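Local coordinates for protein SYE1 (Shewanella oneidensis, PDB 4AWT) that binds FMN and, as a member of the Old Yellow Enzyme-like family, probably reduces activated C=C bonds using NAD(P)H, at residues L207-V218 against T251-H262. The protein carries 1 engineered substitution. Residues are numbered along the deposited sequence; the frame is centred on the assembly and turned at random. Where two conformers were deposited one is given.
Sequences LENRLRFLDEVV and TYTAAAALLNKH
Asp-215 carries its carboxylate anti to the backbone N (chi1 -172°), while His-262 turns its ring carbon CG anti to the carbonyl carbon (chi1 -74°); together these torsions bring NE2 of His-262 to 2.6 Å from OD1 of Asp-215. This short, nearly straight hydrogen bond leaves in the imidazole plane and meets OD1 almost along its C-O axis, with carboxylate and ring planes 57° apart. CG1 of Val-218 sits over one ring face in a CH-pi contact, 3.9 Å from the His-262 ring centroid. Replacing His-262 by an alanine is likely to leave the Asp-215 carboxylate without this donor and to remove the ring face that Val-218 CG1 packs on.

Between the polar ends, Leu-211 fits against a small-residue surface: its CD1 lies 3.9 Å from CB of Ala-254, its CD2 near CB of Ala-255. Leu-258 reaches back, CD1 3.7 Å from CB of Leu-211, and Leu-259 CD2 meets Val-218 CG2 deeper in. At the other end, NH1 of Arg-210 donates to Thr-251 OG1 over a long 3.3 Å, edge-on in the guanidinium plane; a water linking Arg-210 NH2 to Thr-251 OG1 closes the bridge. Thr-251 OG1 also bonds Asp-245, and Arg-210 NH2 the bound ethyl hydrogen carbonate.

Helices 212-218 and 251-261 run nearly parallel, their axes 10.6 Å apart at closest, as successive helices of the TIM barrel, joined through strand 230-234. Polar links thus bracket an aliphatic seam, and the nearby carboxylate would be expected to stabilise a protonated His-262.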
# COMPACT_ATOMS: atom_id res chain seq x y z
N LEU A 207 24.21 -3.05 0.88
CA LEU A 207 22.90 -3.23 1.53
C LEU A 207 22.54 -2.02 2.36
O LEU A 207 21.42 -1.50 2.27
CB LEU A 207 22.96 -4.51 2.38
CG LEU A 207 21.69 -4.76 3.18
CD1 LEU A 207 20.43 -4.79 2.32
CD2 LEU A 207 21.93 -6.07 3.96
N GLU A 208 23.46 -1.54 3.19
CA GLU A 208 23.21 -0.36 4.00
C GLU A 208 22.78 0.79 3.11
O GLU A 208 21.84 1.55 3.43
CB GLU A 208 24.51 0.02 4.73
CG GLU A 208 24.44 1.26 5.58
CD GLU A 208 25.74 1.81 6.10
OE1 GLU A 208 26.69 1.07 6.43
OE2 GLU A 208 25.86 3.06 6.26
N ASN A 209 23.47 0.99 1.99
CA ASN A 209 23.15 2.10 1.11
C ASN A 209 21.79 1.93 0.47
O ASN A 209 21.05 2.90 0.31
CB ASN A 209 24.23 2.26 0.09
CG ASN A 209 25.51 2.84 0.62
OD1 ASN A 209 25.64 3.15 1.81
ND2 ASN A 209 26.45 3.03 -0.27
N ARG A 210 21.46 0.70 0.05
CA ARG A 210 20.17 0.47 -0.61
C ARG A 210 19.03 0.66 0.39
O ARG A 210 17.92 1.04 -0.10
CB ARG A 210 20.11 -0.92 -1.20
CG ARG A 210 20.92 -1.06 -2.47
CD ARG A 210 20.81 -2.44 -3.11
NE ARG A 210 21.54 -3.47 -2.38
CZ ARG A 210 21.09 -4.47 -1.66
NH1 ARG A 210 19.79 -4.66 -1.44
NH2 ARG A 210 21.96 -5.31 -1.10
N LEU A 211 19.23 0.46 1.65
CA LEU A 211 18.19 0.69 2.66
C LEU A 211 18.14 2.12 3.13
O LEU A 211 17.24 2.48 3.91
CB LEU A 211 18.36 -0.25 3.85
CG LEU A 211 18.22 -1.73 3.52
CD1 LEU A 211 18.46 -2.57 4.74
CD2 LEU A 211 16.87 -2.05 2.92
N ARG A 212 19.05 2.98 2.70
CA ARG A 212 19.18 4.33 3.26
C ARG A 212 17.96 5.18 2.95
O ARG A 212 17.50 5.92 3.83
CB ARG A 212 20.47 4.98 2.73
CG ARG A 212 20.74 6.30 3.44
CD ARG A 212 22.03 6.94 2.89
NE ARG A 212 23.18 6.05 2.97
CZ ARG A 212 23.84 5.73 4.03
NH1 ARG A 212 23.56 6.28 5.20
NH2 ARG A 212 24.83 4.82 3.90
N PHE A 213 17.45 5.15 1.73
CA PHE A 213 16.30 5.98 1.40
C PHE A 213 15.10 5.57 2.25
O PHE A 213 14.42 6.42 2.84
CB PHE A 213 16.01 5.91 -0.08
CG PHE A 213 14.96 6.87 -0.56
CD1 PHE A 213 15.04 8.22 -0.32
CD2 PHE A 213 13.88 6.40 -1.30
CE1 PHE A 213 14.07 9.09 -0.81
CE2 PHE A 213 12.92 7.27 -1.78
CZ PHE A 213 13.05 8.62 -1.57
N LEU A 214 14.85 4.26 2.37
CA LEU A 214 13.81 3.76 3.27
C LEU A 214 14.01 4.31 4.67
O LEU A 214 13.08 4.80 5.32
CB LEU A 214 13.84 2.24 3.28
CG LEU A 214 12.90 1.58 4.28
CD1 LEU A 214 11.43 1.79 3.95
CD2 LEU A 214 13.20 0.08 4.35
N ASP A 215 15.25 4.19 5.20
CA ASP A 215 15.55 4.64 6.52
C ASP A 215 15.19 6.10 6.73
O ASP A 215 14.59 6.50 7.72
CB ASP A 215 17.04 4.39 6.81
CG ASP A 215 17.42 4.66 8.23
OD1 ASP A 215 16.75 4.23 9.15
OD2 ASP A 215 18.55 5.10 8.42
N GLU A 216 15.63 6.94 5.77
CA GLU A 216 15.44 8.36 5.89
C GLU A 216 13.99 8.78 5.75
O GLU A 216 13.51 9.70 6.44
CB GLU A 216 16.33 9.08 4.87
CG GLU A 216 17.81 8.92 5.20
CD GLU A 216 18.76 9.54 4.21
OE1 GLU A 216 18.29 10.05 3.18
OE2 GLU A 216 19.98 9.49 4.42
N VAL A 217 13.25 8.13 4.84
CA VAL A 217 11.82 8.40 4.71
C VAL A 217 11.10 8.02 6.00
O VAL A 217 10.30 8.79 6.52
CB VAL A 217 11.24 7.70 3.47
CG1 VAL A 217 9.71 7.82 3.48
CG2 VAL A 217 11.79 8.25 2.18
N VAL A 218 11.37 6.80 6.52
CA VAL A 218 10.72 6.37 7.76
C VAL A 218 11.06 7.31 8.89
O VAL A 218 10.20 7.66 9.69
CB VAL A 218 11.03 4.92 8.05
CG1 VAL A 218 10.55 4.51 9.43
CG2 VAL A 218 10.40 4.03 6.98
N THR A 251 18.39 -8.98 2.37
CA THR A 251 17.95 -7.58 2.23
C THR A 251 16.73 -7.31 3.11
O THR A 251 16.66 -6.30 3.79
CB THR A 251 17.61 -7.27 0.80
OG1 THR A 251 18.80 -7.41 0.03
CG2 THR A 251 17.01 -5.89 0.60
N TYR A 252 15.75 -8.22 3.05
CA TYR A 252 14.46 -7.97 3.70
C TYR A 252 14.46 -8.33 5.16
O TYR A 252 13.73 -7.70 5.93
CB TYR A 252 13.31 -8.58 2.89
CG TYR A 252 13.05 -7.75 1.67
CD1 TYR A 252 13.71 -7.91 0.48
CD2 TYR A 252 12.14 -6.68 1.75
CE1 TYR A 252 13.47 -7.09 -0.60
CE2 TYR A 252 11.90 -5.87 0.69
CZ TYR A 252 12.57 -6.06 -0.51
OH TYR A 252 12.28 -5.20 -1.54
N THR A 253 15.29 -9.28 5.61
CA THR A 253 15.50 -9.46 7.04
C THR A 253 16.14 -8.20 7.61
O THR A 253 15.78 -7.71 8.67
CB THR A 253 16.30 -10.74 7.33
OG1 THR A 253 15.55 -11.90 6.82
CG2 THR A 253 16.52 -10.97 8.77
N ALA A 254 17.14 -7.67 6.89
CA ALA A 254 17.79 -6.42 7.31
C ALA A 254 16.80 -5.27 7.32
O ALA A 254 16.79 -4.48 8.28
CB ALA A 254 18.97 -6.10 6.42
N ALA A 255 15.96 -5.19 6.31
CA ALA A 255 14.95 -4.11 6.27
C ALA A 255 14.01 -4.24 7.44
O ALA A 255 13.66 -3.24 8.08
CB ALA A 255 14.18 -4.13 4.98
N ALA A 256 13.58 -5.45 7.75
CA ALA A 256 12.69 -5.66 8.88
C ALA A 256 13.33 -5.22 10.18
O ALA A 256 12.71 -4.58 11.04
CB ALA A 256 12.27 -7.12 8.94
N ALA A 257 14.64 -5.55 10.38
CA ALA A 257 15.32 -5.14 11.57
C ALA A 257 15.52 -3.62 11.64
O ALA A 257 15.41 -3.02 12.72
CB ALA A 257 16.69 -5.82 11.65
N LEU A 258 15.76 -2.99 10.50
CA LEU A 258 15.85 -1.53 10.43
C LEU A 258 14.55 -0.91 10.88
O LEU A 258 14.50 0.07 11.66
CB LEU A 258 16.21 -1.18 8.99
CG LEU A 258 16.42 0.26 8.56
CD1 LEU A 258 17.31 0.36 7.34
CD2 LEU A 258 15.09 0.90 8.18
N LEU A 259 13.45 -1.43 10.35
CA LEU A 259 12.15 -0.89 10.69
C LEU A 259 11.78 -1.13 12.14
O LEU A 259 11.14 -0.32 12.79
CB LEU A 259 11.12 -1.45 9.71
CG LEU A 259 11.34 -1.01 8.25
CD1 LEU A 259 10.35 -1.76 7.35
CD2 LEU A 259 11.18 0.50 8.09
N ASN A 260 12.24 -2.29 12.67
CA ASN A 260 12.08 -2.58 14.08
C ASN A 260 12.75 -1.49 14.93
O ASN A 260 12.21 -1.09 15.96
CB ASN A 260 12.65 -3.93 14.38
CG ASN A 260 12.23 -4.42 15.74
OD1 ASN A 260 11.02 -4.67 15.94
ND2 ASN A 260 13.13 -4.52 16.68
N LYS A 261 13.93 -1.05 14.52
CA LYS A 261 14.69 -0.01 15.23
C LYS A 261 13.88 1.29 15.32
O LYS A 261 13.92 2.01 16.31
CB LYS A 261 16.00 0.32 14.55
CG LYS A 261 17.14 -0.64 14.71
CD LYS A 261 18.53 -0.18 14.36
CE LYS A 261 19.55 -0.90 15.24
NZ LYS A 261 20.97 -0.54 14.91
N HIS A 262 13.16 1.60 14.25
CA HIS A 262 12.28 2.76 14.22
C HIS A 262 11.00 2.57 14.99
O HIS A 262 10.24 3.54 15.16
CB HIS A 262 11.93 3.14 12.78
CG HIS A 262 13.04 3.79 12.03
ND1 HIS A 262 13.39 5.10 12.24
CD2 HIS A 262 13.82 3.33 11.07
CE1 HIS A 262 14.36 5.39 11.43
NE2 HIS A 262 14.66 4.35 10.68
O HOH W 1 21.41 -7.94 -0.28